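Local coordinates for protein beta-mannosidase (Trichoderma harzianum, PDB 4CVU) that probably hydrolyses beta-mannosidic bonds to release mannose from the ends of mannosides, as a glycosylated fungal enzyme of glycoside hydrolase family 2, at residues 458-461 / 462-466; 487-490 / 491-494; 503-506 / 507-511; 512-515 / 516-520; 560-563 / 564-567. All coordinates share one frame; numbering follows the deposited sequence.

Contact 1 (458-461 / 462-466); sequences DDFK and ANVVG. With MAN (alpha-D-mannopyranose), chain E.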
# COMPACT_ATOMS: atom_id res chain seq x y z
N ASP A 458 -12.78 -39.96 -25.29
CA ASP A 458 -11.72 -40.19 -26.27
C ASP A 458 -10.97 -38.90 -26.63
O ASP A 458 -9.77 -38.92 -26.78
CB ASP A 458 -12.29 -40.84 -27.57
CG ASP A 458 -12.81 -42.28 -27.36
OD1 ASP A 458 -12.53 -42.91 -26.34
OD2 ASP A 458 -13.53 -42.81 -28.24
N ASP A 459 -11.67 -37.79 -26.77
CA ASP A 459 -11.01 -36.54 -27.13
C ASP A 459 -10.13 -36.00 -25.98
O ASP A 459 -9.02 -35.54 -26.22
CB ASP A 459 -12.02 -35.46 -27.56
CG ASP A 459 -12.48 -35.62 -29.01
OD1 ASP A 459 -11.87 -36.41 -29.77
OD2 ASP A 459 -13.44 -34.94 -29.41
N PHE A 460 -10.66 -36.07 -24.76
CA PHE A 460 -9.91 -35.61 -23.55
C PHE A 460 -8.64 -36.42 -23.39
O PHE A 460 -7.54 -35.87 -23.29
CB PHE A 460 -10.78 -35.71 -22.29
CG PHE A 460 -10.10 -35.20 -21.03
CD1 PHE A 460 -10.11 -33.85 -20.71
CD2 PHE A 460 -9.47 -36.10 -20.16
CE1 PHE A 460 -9.50 -33.38 -19.54
CE2 PHE A 460 -8.85 -35.64 -18.99
CZ PHE A 460 -8.88 -34.28 -18.69
N LYS A 461 -8.78 -37.74 -23.43
CA LYS A 461 -7.61 -38.62 -23.41
C LYS A 461 -6.61 -38.31 -24.52
O LYS A 461 -5.39 -38.23 -24.27
CB LYS A 461 -8.02 -40.07 -23.52
CG LYS A 461 -6.88 -41.06 -23.46
CD LYS A 461 -7.29 -42.46 -23.96
CE LYS A 461 -8.24 -43.13 -22.99
NZ LYS A 461 -8.97 -44.25 -23.63
N ALA A 462 -7.09 -38.15 -25.74
CA ALA A 462 -6.17 -37.86 -26.85
C ALA A 462 -5.35 -36.59 -26.52
O ALA A 462 -4.15 -36.56 -26.74
CB ALA A 462 -6.92 -37.70 -28.16
N ASN A 463 -6.01 -35.58 -25.95
CA ASN A 463 -5.35 -34.33 -25.56
C ASN A 463 -4.31 -34.60 -24.46
O ASN A 463 -3.18 -34.20 -24.58
CB ASN A 463 -6.39 -33.29 -25.09
CG ASN A 463 -5.85 -31.86 -25.10
OD1 ASN A 463 -4.71 -31.62 -25.44
ND2 ASN A 463 -6.68 -30.91 -24.71
N VAL A 464 -4.71 -35.34 -23.44
CA VAL A 464 -3.79 -35.72 -22.35
C VAL A 464 -2.57 -36.45 -22.91
O VAL A 464 -1.43 -36.19 -22.52
CB VAL A 464 -4.51 -36.61 -21.29
CG1 VAL A 464 -3.49 -37.25 -20.37
CG2 VAL A 464 -5.48 -35.77 -20.47
N VAL A 465 -2.80 -37.39 -23.84
CA VAL A 465 -1.70 -38.17 -24.42
C VAL A 465 -0.74 -37.26 -25.17
O VAL A 465 0.47 -37.44 -25.10
CB VAL A 465 -2.26 -39.31 -25.34
CG1 VAL A 465 -1.17 -39.84 -26.25
CG2 VAL A 465 -2.88 -40.43 -24.49
N GLY A 466 -1.25 -36.24 -25.86
CA GLY A 466 -0.35 -35.25 -26.47
C GLY A 466 0.53 -34.64 -25.38
O GLY A 466 1.75 -34.52 -25.54
C1 MAN E . 1.93 -37.30 -32.52
C2 MAN E . 1.99 -35.78 -32.45
C3 MAN E . 2.61 -35.35 -31.12
C4 MAN E . 1.85 -35.96 -29.95
C5 MAN E . 1.70 -37.47 -30.14
C6 MAN E . 0.78 -38.11 -29.11
O2 MAN E . 0.68 -35.28 -32.52
O3 MAN E . 2.62 -33.96 -31.05
O4 MAN E . 2.61 -35.73 -28.76
O5 MAN E . 1.19 -37.80 -31.43
O6 MAN E . 0.85 -39.53 -29.23

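Contact 2 (487-490 / 491-494); sequences GNEF and ENLM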
# COMPACT_ATOMS: atom_id res chain seq x y z
N GLY A 487 -0.67 -38.04 -10.49
CA GLY A 487 -1.43 -36.90 -9.97
C GLY A 487 -1.61 -36.90 -8.47
O GLY A 487 -1.29 -37.88 -7.77
N ASN A 488 -2.13 -35.80 -7.98
CA ASN A 488 -2.19 -35.56 -6.55
C ASN A 488 -3.50 -36.02 -5.93
O ASN A 488 -4.55 -35.67 -6.36
CB ASN A 488 -1.89 -34.07 -6.31
CG ASN A 488 -2.19 -33.63 -4.90
OD1 ASN A 488 -1.56 -34.08 -3.97
ND2 ASN A 488 -3.19 -32.77 -4.75
N GLU A 489 -3.37 -36.81 -4.86
CA GLU A 489 -4.49 -37.23 -3.98
C GLU A 489 -5.68 -38.02 -4.56
O GLU A 489 -6.83 -37.67 -4.32
CB GLU A 489 -5.01 -36.03 -3.20
CG GLU A 489 -4.44 -35.96 -1.78
CD GLU A 489 -4.10 -34.55 -1.33
OE1 GLU A 489 -4.68 -33.59 -1.91
OE2 GLU A 489 -3.27 -34.42 -0.37
N PHE A 490 -5.41 -39.09 -5.29
CA PHE A 490 -6.44 -39.88 -5.86
C PHE A 490 -6.86 -41.00 -4.91
O PHE A 490 -7.89 -40.93 -4.35
CB PHE A 490 -5.95 -40.46 -7.19
CG PHE A 490 -6.07 -39.49 -8.29
CD1 PHE A 490 -5.16 -38.48 -8.44
CD2 PHE A 490 -7.16 -39.52 -9.11
CE1 PHE A 490 -5.32 -37.55 -9.44
CE2 PHE A 490 -7.34 -38.60 -10.12
CZ PHE A 490 -6.40 -37.61 -10.29
N GLU A 491 -6.01 -42.00 -4.73
CA GLU A 491 -6.38 -43.20 -4.00
C GLU A 491 -6.53 -43.00 -2.48
O GLU A 491 -7.20 -43.80 -1.79
CB GLU A 491 -5.33 -44.28 -4.26
CG GLU A 491 -5.44 -44.98 -5.64
CD GLU A 491 -4.39 -46.07 -5.85
OE1 GLU A 491 -4.16 -46.84 -4.90
OE2 GLU A 491 -3.79 -46.17 -6.95
N ASN A 492 -5.85 -41.99 -1.96
CA ASN A 492 -5.92 -41.70 -0.52
C ASN A 492 -7.03 -40.72 -0.13
O ASN A 492 -7.37 -40.62 1.06
CB ASN A 492 -4.57 -41.23 -0.01
CG ASN A 492 -4.21 -39.85 -0.49
OD1 ASN A 492 -4.37 -39.51 -1.64
ND2 ASN A 492 -3.67 -39.03 0.42
N LEU A 493 -7.59 -40.00 -1.12
CA LEU A 493 -8.59 -38.95 -0.84
C LEU A 493 -9.80 -38.95 -1.81
O LEU A 493 -10.92 -39.27 -1.42
CB LEU A 493 -7.91 -37.57 -0.84
CG LEU A 493 -8.77 -36.36 -0.45
CD1 LEU A 493 -9.27 -36.51 0.97
CD2 LEU A 493 -8.01 -35.07 -0.60
N MET A 494 -9.58 -38.58 -3.07
CA MET A 494 -10.69 -38.35 -3.98
C MET A 494 -11.46 -39.59 -4.39
O MET A 494 -12.68 -39.53 -4.54
CB MET A 494 -10.24 -37.59 -5.21
CG MET A 494 -9.79 -36.18 -4.91
SD MET A 494 -10.87 -35.32 -3.76
CE MET A 494 -12.44 -35.58 -4.61
O HOH W 1 -2.96 -40.08 -4.21

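Contact 3 (503-506 / 507-511); sequences PATY and PYVLG. With NA (sodium ion), chain B; NA (sodium ion), chain C; MAN (alpha-D-mannopyranose), chain D; MAN (alpha-D-mannopyranose), chain F.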
# COMPACT_ATOMS: atom_id res chain seq x y z
N PRO A 503 -21.87 -44.55 -4.47
CA PRO A 503 -21.42 -45.94 -4.45
C PRO A 503 -21.74 -46.71 -5.73
O PRO A 503 -20.94 -47.53 -6.18
CB PRO A 503 -22.20 -46.56 -3.28
CG PRO A 503 -22.62 -45.43 -2.42
CD PRO A 503 -22.63 -44.19 -3.26
N ALA A 504 -22.90 -46.45 -6.32
CA ALA A 504 -23.34 -47.22 -7.49
C ALA A 504 -22.47 -46.96 -8.72
O ALA A 504 -22.19 -47.87 -9.48
CB ALA A 504 -24.80 -46.93 -7.81
N THR A 505 -22.04 -45.71 -8.90
CA THR A 505 -21.22 -45.32 -10.05
C THR A 505 -19.69 -45.46 -9.79
O THR A 505 -18.88 -45.35 -10.70
CB THR A 505 -21.55 -43.87 -10.42
OG1 THR A 505 -22.98 -43.70 -10.53
CG2 THR A 505 -20.93 -43.48 -11.76
N TYR A 506 -19.31 -45.73 -8.56
CA TYR A 506 -17.89 -45.81 -8.19
C TYR A 506 -17.05 -46.80 -9.02
O TYR A 506 -15.96 -46.44 -9.45
CB TYR A 506 -17.75 -46.10 -6.70
CG TYR A 506 -16.31 -46.24 -6.28
CD1 TYR A 506 -15.46 -45.15 -6.33
CD2 TYR A 506 -15.80 -47.48 -5.90
CE1 TYR A 506 -14.13 -45.27 -5.97
CE2 TYR A 506 -14.48 -47.61 -5.54
CZ TYR A 506 -13.65 -46.50 -5.58
OH TYR A 506 -12.34 -46.61 -5.22
N PRO A 507 -17.54 -48.03 -9.26
CA PRO A 507 -16.70 -48.92 -10.08
C PRO A 507 -16.44 -48.38 -11.48
O PRO A 507 -15.36 -48.60 -12.04
CB PRO A 507 -17.49 -50.23 -10.13
CG PRO A 507 -18.38 -50.18 -8.93
CD PRO A 507 -18.73 -48.72 -8.75
N TYR A 508 -17.42 -47.66 -12.02
CA TYR A 508 -17.22 -46.98 -13.29
C TYR A 508 -16.10 -45.95 -13.17
O TYR A 508 -15.21 -45.95 -14.00
CB TYR A 508 -18.52 -46.32 -13.80
CG TYR A 508 -18.35 -45.59 -15.10
CD1 TYR A 508 -18.30 -46.28 -16.30
CD2 TYR A 508 -18.24 -44.22 -15.15
CE1 TYR A 508 -18.14 -45.62 -17.51
CE2 TYR A 508 -18.07 -43.55 -16.35
CZ TYR A 508 -18.02 -44.26 -17.52
OH TYR A 508 -17.86 -43.61 -18.71
N VAL A 509 -16.15 -45.06 -12.16
CA VAL A 509 -15.11 -44.01 -12.05
C VAL A 509 -13.76 -44.59 -11.65
O VAL A 509 -12.76 -44.06 -12.07
CB VAL A 509 -15.49 -42.79 -11.16
CG1 VAL A 509 -16.80 -42.17 -11.64
CG2 VAL A 509 -15.55 -43.15 -9.68
N LEU A 510 -13.73 -45.69 -10.90
CA LEU A 510 -12.47 -46.39 -10.65
C LEU A 510 -11.85 -46.90 -11.97
O LEU A 510 -10.64 -46.78 -12.18
CB LEU A 510 -12.66 -47.54 -9.65
CG LEU A 510 -11.40 -48.22 -9.15
CD1 LEU A 510 -10.47 -47.25 -8.43
CD2 LEU A 510 -11.76 -49.34 -8.21
N GLY A 511 -12.68 -47.42 -12.88
CA GLY A 511 -12.20 -47.92 -14.18
C GLY A 511 -11.62 -46.83 -15.06
O GLY A 511 -10.66 -47.05 -15.76
NA NA B . -24.68 -42.87 -9.81
NA NA C . -22.88 -49.19 -11.48
C1 MAN D . -14.18 -49.60 -19.77
C2 MAN D . -13.54 -48.82 -20.92
C3 MAN D . -12.70 -47.68 -20.40
C4 MAN D . -13.48 -46.83 -19.41
C5 MAN D . -13.96 -47.73 -18.29
C6 MAN D . -14.71 -46.92 -17.23
O2 MAN D . -14.55 -48.30 -21.76
O3 MAN D . -12.27 -46.85 -21.46
O4 MAN D . -12.65 -45.78 -18.93
O5 MAN D . -14.81 -48.75 -18.82
O6 MAN D . -14.99 -47.71 -16.09
C1 MAN F . -13.54 -50.95 -16.83
C2 MAN F . -13.53 -51.40 -18.29
C3 MAN F . -12.44 -52.46 -18.43
C4 MAN F . -11.09 -51.89 -17.94
C5 MAN F . -11.19 -51.32 -16.53
C6 MAN F . -9.89 -50.65 -16.09
O2 MAN F . -13.13 -50.36 -19.18
O3 MAN F . -12.30 -52.77 -19.79
O4 MAN F . -10.11 -52.89 -17.96
O5 MAN F . -12.26 -50.39 -16.49
O6 MAN F . -9.61 -49.48 -16.82
O HOH W 2 -20.57 -48.39 -12.07

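Contact 4 (512-515 / 516-520); sequences QYEN and LFITT. With MAN (alpha-D-mannopyranose), chain D; NAG (2-acetamido-2-deoxy-beta-D-glucopyranose), chain G; MAN (alpha-D-mannopyranose), chain F.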
# COMPACT_ATOMS: atom_id res chain seq x y z
N GLN A 512 -12.19 -45.64 -15.00
CA GLN A 512 -11.66 -44.50 -15.73
C GLN A 512 -10.29 -44.09 -15.18
O GLN A 512 -9.39 -43.70 -15.94
CB GLN A 512 -12.60 -43.31 -15.64
CG GLN A 512 -13.92 -43.44 -16.37
CD GLN A 512 -14.76 -42.20 -16.18
OE1 GLN A 512 -15.08 -41.83 -15.05
NE2 GLN A 512 -15.10 -41.53 -17.29
N TYR A 513 -10.17 -44.15 -13.84
CA TYR A 513 -8.92 -43.88 -13.16
C TYR A 513 -7.82 -44.81 -13.65
O TYR A 513 -6.76 -44.35 -14.06
CB TYR A 513 -9.07 -43.96 -11.63
CG TYR A 513 -7.75 -44.05 -10.86
CD1 TYR A 513 -6.92 -42.95 -10.73
CD2 TYR A 513 -7.36 -45.24 -10.24
CE1 TYR A 513 -5.70 -43.03 -10.03
CE2 TYR A 513 -6.18 -45.33 -9.53
CZ TYR A 513 -5.35 -44.21 -9.43
OH TYR A 513 -4.16 -44.29 -8.73
N GLU A 514 -8.09 -46.10 -13.57
CA GLU A 514 -7.15 -47.11 -14.06
C GLU A 514 -6.87 -46.91 -15.54
O GLU A 514 -5.73 -46.94 -15.97
CB GLU A 514 -7.69 -48.52 -13.82
CG GLU A 514 -7.72 -48.90 -12.36
CD GLU A 514 -8.07 -50.35 -12.15
OE1 GLU A 514 -8.72 -50.94 -13.06
OE2 GLU A 514 -7.68 -50.89 -11.09
N ASN A 515 -7.92 -46.66 -16.31
CA ASN A 515 -7.78 -46.55 -17.76
C ASN A 515 -6.91 -45.35 -18.12
O ASN A 515 -6.00 -45.46 -18.95
CB ASN A 515 -9.14 -46.45 -18.43
CG ASN A 515 -9.03 -46.29 -19.93
OD1 ASN A 515 -8.63 -47.21 -20.63
ND2 ASN A 515 -9.31 -45.11 -20.42
N LEU A 516 -7.16 -44.20 -17.48
CA LEU A 516 -6.37 -42.99 -17.80
C LEU A 516 -4.98 -43.05 -17.16
O LEU A 516 -3.95 -42.97 -17.86
CB LEU A 516 -7.07 -41.70 -17.36
CG LEU A 516 -6.38 -40.40 -17.81
CD1 LEU A 516 -6.17 -40.42 -19.31
CD2 LEU A 516 -7.15 -39.15 -17.40
N PHE A 517 -4.96 -43.21 -15.83
CA PHE A 517 -3.70 -43.03 -15.07
C PHE A 517 -2.79 -44.28 -15.06
O PHE A 517 -1.63 -44.19 -14.70
CB PHE A 517 -4.00 -42.52 -13.66
CG PHE A 517 -4.62 -41.15 -13.65
CD1 PHE A 517 -3.82 -40.01 -13.78
CD2 PHE A 517 -5.99 -40.99 -13.58
CE1 PHE A 517 -4.38 -38.74 -13.80
CE2 PHE A 517 -6.56 -39.72 -13.60
CZ PHE A 517 -5.75 -38.60 -13.72
N ILE A 518 -3.29 -45.42 -15.50
CA ILE A 518 -2.43 -46.60 -15.53
C ILE A 518 -2.28 -47.14 -16.97
O ILE A 518 -1.19 -47.10 -17.53
CB ILE A 518 -2.95 -47.69 -14.58
CG1 ILE A 518 -3.04 -47.16 -13.15
CG2 ILE A 518 -2.05 -48.92 -14.62
CD1 ILE A 518 -3.67 -48.15 -12.18
N THR A 519 -3.37 -47.63 -17.56
CA THR A 519 -3.36 -48.21 -18.90
C THR A 519 -2.81 -47.20 -19.92
O THR A 519 -1.86 -47.50 -20.61
CB THR A 519 -4.75 -48.75 -19.30
OG1 THR A 519 -5.28 -49.59 -18.27
CG2 THR A 519 -4.68 -49.58 -20.59
N THR A 520 -3.35 -45.99 -19.98
CA THR A 520 -2.87 -45.02 -20.98
C THR A 520 -1.53 -44.43 -20.55
O THR A 520 -0.53 -44.57 -21.25
CB THR A 520 -3.87 -43.87 -21.20
OG1 THR A 520 -5.15 -44.40 -21.50
CG2 THR A 520 -3.42 -42.97 -22.36
C1 MAN D . -14.18 -49.60 -19.77
C2 MAN D . -13.54 -48.82 -20.92
C3 MAN D . -12.70 -47.68 -20.40
C4 MAN D . -13.48 -46.83 -19.41
C5 MAN D . -13.96 -47.73 -18.29
C6 MAN D . -14.71 -46.92 -17.23
O2 MAN D . -14.55 -48.30 -21.76
O3 MAN D . -12.27 -46.85 -21.46
O4 MAN D . -12.65 -45.78 -18.93
O5 MAN D . -14.81 -48.75 -18.82
O6 MAN D . -14.99 -47.71 -16.09
C1 NAG G . -10.15 -53.86 -8.97
C2 NAG G . -9.88 -53.84 -10.46
C3 NAG G . -10.65 -52.70 -11.10
C4 NAG G . -12.14 -52.77 -10.76
C5 NAG G . -12.22 -52.82 -9.23
C6 NAG G . -13.62 -52.79 -8.66
C7 NAG G . -7.67 -54.50 -11.27
C8 NAG G . -6.27 -54.12 -11.55
N2 NAG G . -8.48 -53.58 -10.76
O3 NAG G . -10.39 -52.65 -12.47
O4 NAG G . -12.74 -51.57 -11.22
O5 NAG G . -11.53 -53.95 -8.75
O6 NAG G . -14.36 -53.66 -9.45
O7 NAG G . -8.01 -55.63 -11.49
C1 MAN F . -13.54 -50.95 -16.83
C2 MAN F . -13.53 -51.40 -18.29
C3 MAN F . -12.44 -52.46 -18.43
C4 MAN F . -11.09 -51.89 -17.94
C5 MAN F . -11.19 -51.32 -16.53
C6 MAN F . -9.89 -50.65 -16.09
O2 MAN F . -13.13 -50.36 -19.18
O3 MAN F . -12.30 -52.77 -19.79
O4 MAN F . -10.11 -52.89 -17.96
O5 MAN F . -12.26 -50.39 -16.49
O6 MAN F . -9.61 -49.48 -16.82
O HOH W 3 -8.00 -49.50 -18.73

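Contact 5 (560-563 / 564-567); sequences NTTS and GHIY. With NAG (2-acetamido-2-deoxy-beta-D-glucopyranose), chain H.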
# COMPACT_ATOMS: atom_id res chain seq x y z
N ASN A 560 -6.54 -53.90 -0.28
CA ASN A 560 -6.26 -55.32 -0.04
C ASN A 560 -5.12 -55.42 0.94
O ASN A 560 -4.00 -55.76 0.56
CB ASN A 560 -5.86 -56.06 -1.32
CG ASN A 560 -6.98 -56.15 -2.34
OD1 ASN A 560 -7.93 -56.91 -2.16
ND2 ASN A 560 -6.87 -55.37 -3.42
N THR A 561 -5.41 -55.13 2.20
CA THR A 561 -4.38 -55.00 3.22
C THR A 561 -4.51 -56.04 4.32
O THR A 561 -5.54 -56.72 4.44
CB THR A 561 -4.40 -53.60 3.85
OG1 THR A 561 -5.68 -53.37 4.41
CG2 THR A 561 -4.09 -52.54 2.80
N THR A 562 -3.44 -56.16 5.10
CA THR A 562 -3.42 -57.08 6.23
C THR A 562 -3.18 -56.25 7.49
O THR A 562 -2.38 -55.29 7.47
CB THR A 562 -2.31 -58.12 6.07
OG1 THR A 562 -2.50 -58.85 4.84
CG2 THR A 562 -2.32 -59.10 7.23
N SER A 563 -3.86 -56.62 8.57
CA SER A 563 -3.64 -55.97 9.88
C SER A 563 -2.18 -56.12 10.30
O SER A 563 -1.56 -57.16 10.09
CB SER A 563 -4.55 -56.57 10.94
OG SER A 563 -4.41 -57.99 10.92
N GLY A 564 -1.60 -55.06 10.85
CA GLY A 564 -0.21 -55.12 11.28
C GLY A 564 0.78 -54.74 10.18
O GLY A 564 1.90 -54.34 10.48
N HIS A 565 0.41 -54.88 8.91
CA HIS A 565 1.31 -54.52 7.80
C HIS A 565 1.27 -53.03 7.53
O HIS A 565 0.30 -52.36 7.90
CB HIS A 565 0.94 -55.27 6.55
CG HIS A 565 1.18 -56.74 6.64
ND1 HIS A 565 1.37 -57.54 5.54
CD2 HIS A 565 1.27 -57.57 7.71
CE1 HIS A 565 1.55 -58.79 5.91
NE2 HIS A 565 1.51 -58.83 7.23
N ILE A 566 2.32 -52.51 6.89
CA ILE A 566 2.45 -51.06 6.63
C ILE A 566 2.67 -50.83 5.13
O ILE A 566 3.44 -51.56 4.50
CB ILE A 566 3.63 -50.47 7.40
CG1 ILE A 566 3.33 -50.49 8.89
CG2 ILE A 566 3.91 -49.03 6.95
CD1 ILE A 566 4.53 -50.21 9.75
N TYR A 567 2.00 -49.82 4.58
CA TYR A 567 2.05 -49.55 3.17
C TYR A 567 2.10 -48.05 2.96
O TYR A 567 1.49 -47.29 3.70
CB TYR A 567 0.78 -50.05 2.47
CG TYR A 567 0.36 -51.45 2.83
CD1 TYR A 567 -0.45 -51.70 3.94
CD2 TYR A 567 0.81 -52.54 2.09
CE1 TYR A 567 -0.83 -53.00 4.28
CE2 TYR A 567 0.44 -53.85 2.42
CZ TYR A 567 -0.38 -54.06 3.52
OH TYR A 567 -0.76 -55.36 3.88
C1 NAG H . -7.80 -55.32 -4.54
C2 NAG H . -9.05 -54.44 -4.66
C3 NAG H . -9.81 -54.66 -5.97
C4 NAG H . -8.85 -54.58 -7.15
C5 NAG H . -7.66 -55.51 -6.92
C6 NAG H . -6.61 -55.38 -8.00
C7 NAG H . -9.92 -53.86 -2.45
C8 NAG H . -10.82 -54.27 -1.32
N2 NAG H . -9.88 -54.68 -3.50
O3 NAG H . -10.83 -53.68 -6.04
O4 NAG H . -9.47 -54.96 -8.36
O5 NAG H . -7.02 -55.15 -5.72
O6 NAG H . -6.23 -54.04 -8.16
O7 NAG H . -9.28 -52.79 -2.38

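Contact 1 (458-461 / 462-466)
Phe460 and Val464 meet one turn apart at the start of helix 458-475, the helical limb of the beta-alpha-beta crossover between strands 442-446 and 481-485 of the catalytic barrel. Methyl CG2 of Val464 approaches the ring obliquely and comes within 3.7 Å of Phe460 CE2. With CG anti to the backbone N (chi1 -178°) the ring stands out from the helix, and its CE2 corner meets the valine methyl. On a neighbouring strip of the helix, Lys461 and Val465 lie alongside each other and point the same way, with 4.2 Å between Lys461 CG and Val465 CG2; the aliphatic part of the lysine thus serves as an apolar neighbour.

Four successive i to i+4 bonds fix this spacing, the shortest being 2.8 Å from Val465 N to Lys461 O. Farther out, Val464 packs on Leu521 and Phe449, and Lys461 and Val465 both touch Thr520, so this face is matched to helix 506-528. Asn463 leads elsewhere: its amide binds Arg133, Asn130 and the carbonyl of Asp129 and ties the barrel helix to the galactose-binding-like domain. Asp458 and Asp459 are exposed on the first turn, where carboxylates probably interact favourably with the helix dipole. At the other end, Val465 CG1 lies 3.6 Å from O6 of a glycan mannose.

Contact 2 (487-490 / 491-494)
Glu489 folds over the first turn of helix 490-501 and touches Asn492 and Leu493. Its CB lies 3.9 Å from Asn492 OD1 and about as far from Leu493 CB. One atom on, CG is 3.6 Å from Asn492 OD1, the carboxylate and amide planes being turned 34° apart. A bend at chi2 (141°) then carries the chain across Leu493, whose CD2 methyl is 3.9 Å from OE1. That oxygen also takes a weak bond from Asn488 ND2, while OE2 lies close to Glu594.

The Asn492 amide folds back toward the helix start, its CG lying between the backbone N and carbonyl carbon (chi1 71°). A water accepts from Phe490 N and donates to Asn492 OD1, a relay well suited to a short polar side chain. Glu491 N is buried without a partner. Glu489 sits at the N-cap position, and its carbonyl O receives Met494 N at 3.2 Å, a wider pi-type turn. Asn488 is itself held by Arg420 and Ser450. An Asn-Glu pair just beyond a barrel strand, here 481-485, is consistent with the signature of the (beta/alpha)8 hydrolases of clan GH-A, to which family 2 belongs.

Contact 3 (503-506 / 507-511)
The Tyr506 ring has Leu510 CB over one face, while Val509 CG2 approaches it obliquely, 3.9 Å from Tyr506 CD1. With CG opposite the backbone N (chi1 177°), the ring lies beside the next turn, and its hydroxyl end reaches Leu510, OH standing 3.8 Å from CD1. A large ring suits this place because Leu495 and Gln499 of helix 490-501 also pack against it. The Tyr508 ring is met obliquely by Thr505 CG2 and by O6 of one glycan mannose.

Two backbone bonds start the helix, Val509 N to Thr505 O and Leu510 N to Tyr506 O, the latter 2.8 Å. Pro507 fits the first turn, where its missing N-H costs no helical bond, and its CD packs on Tyr506 CB. Just before it, Thr505 OG1 binds a sodium ion at 2.0 Å, a short distance for sodium, in a site shared with Asp502, and Ala504 O binds a second sodium at 2.5 Å.

Sugars line the helix from Pro507 to Gly511. One mannose donates O6 to Tyr508 O at 2.7 Å, and another donates its O6 to Gly511 O at 2.9 Å. Having no side chain, Gly511 lets the first mannose come to 3.4 Å, measured from its O6 to Gly511 CA. The whole is a proline-bearing first helical turn, that of helix 506-528, with an N-linked glycan laid along its surface.

Contact 4 (512-515 / 516-520)
Tyr513 and Phe517 bring their rings together one turn apart, Tyr513 CD1 lying 3.6 Å from Phe517 CD2. The rings are oblique, with planes at 35°. Different first torsions bring the two rings' rims together: Tyr513 swings CG away from its backbone N (chi1 165°), whereas Phe517 keeps CG beside its own (chi1 -64°). The tyrosine adds a hydroxyl that bonds Glu491 of helix 490-501, and Phe517 meets the rings of Phe449 and Phe490, so aromatics gather where these helices meet.

Glu514 runs extended beside Ile518, its CG 4.1 Å from Ile518 CD1, and carries the carboxylate out to the glycan. There OE1 accepts O3 of an N-acetylglucosamine at a very short 2.5 Å, and OE2 takes N2 of the same sugar at 2.8 Å as well as the hydroxyl of Tyr558. Asn515 OD1 takes a water that also meets Thr519 OG1 and O6 of a mannose; Asn515 ND2 bonds Asp456.

The helix widens here. Glu514 O accepts both Ile518 N and Thr519 N. Asn515 O is gripped by two atoms of Thr520, N and OG1, each at 2.9 Å and from opposite faces of the carbonyl plane. Threonine suits the spot because its hydroxyl can turn back onto the chain. With three donors around the Glu514 carboxylate, its negative charge is probably well stabilised, and the paired bonds to O3 and N2 probably restrict how this sugar can turn.

Contact 5 (560-563 / 564-567)
Thr562 N donates to Tyr567 OH at 3.1 Å, the shortest polar bond across this loop between strands 554-556 and 570-572. The N-H arrives at the edge of the tyrosine ring, near its plane, and the bond is moderately straight at 150°. The ring also meets Thr561 obliquely, Thr561 CG2 standing 3.6 Å from Tyr567 CE1. A tyrosine suits the place: its length lets the hydroxyl span the loop while its carbons cover a threonine methyl, and it also touches Asn371, Asn541 and Arg557.

The bend is a type II beta turn from Thr562 to His565, closed by His565 N to Thr562 O at 3.2 Å. Gly564 sits third in the turn, with a positive phi of 88° that glycine adopts readily. Thr562 and His565 then lie side by side, pointing the same way, and Thr562 CB stands 3.7 Å from the centroid of the imidazole, almost on the ring normal: a CH-pi contact. Past the turn, Ile566 is bonded through its backbone to Pro369 and Asn371.

Asn560, Thr561 and Thr562 form an N-glycosylation sequon. Asn560 ND2 is joined to C1 of N-acetylglucosamine at 1.5 Å and also bonds the carbonyl of Arg557. The side-chain amide is therefore a secondary one, whose remaining N-H is spent on the protein, which probably limits rotation of the glycan at its root.

In the fold
All five contacts are local and follow one another in series, so none nests within or crosses another. Contact 1 begins helix 458-475, and after strand 481-485 contact 2 opens helix 490-501. Contact 3 closes the loop into helix 506-528, whose next turns form contact 4. Contacts 1 and 4 touch directly, Phe460 CE2 lying 4.2 Å from Leu516 CD2, and contacts 2 and 4 meet where Phe490 CD2 lies 3.8 Å from Tyr513 CD1; helix 506-528 thus joins both neighbours. Contact 5 lies about 25 Å from contact 4, centre to centre, yet its N-linked glycan reaches back to the sugar-bound surfaces of contacts 3 and 4.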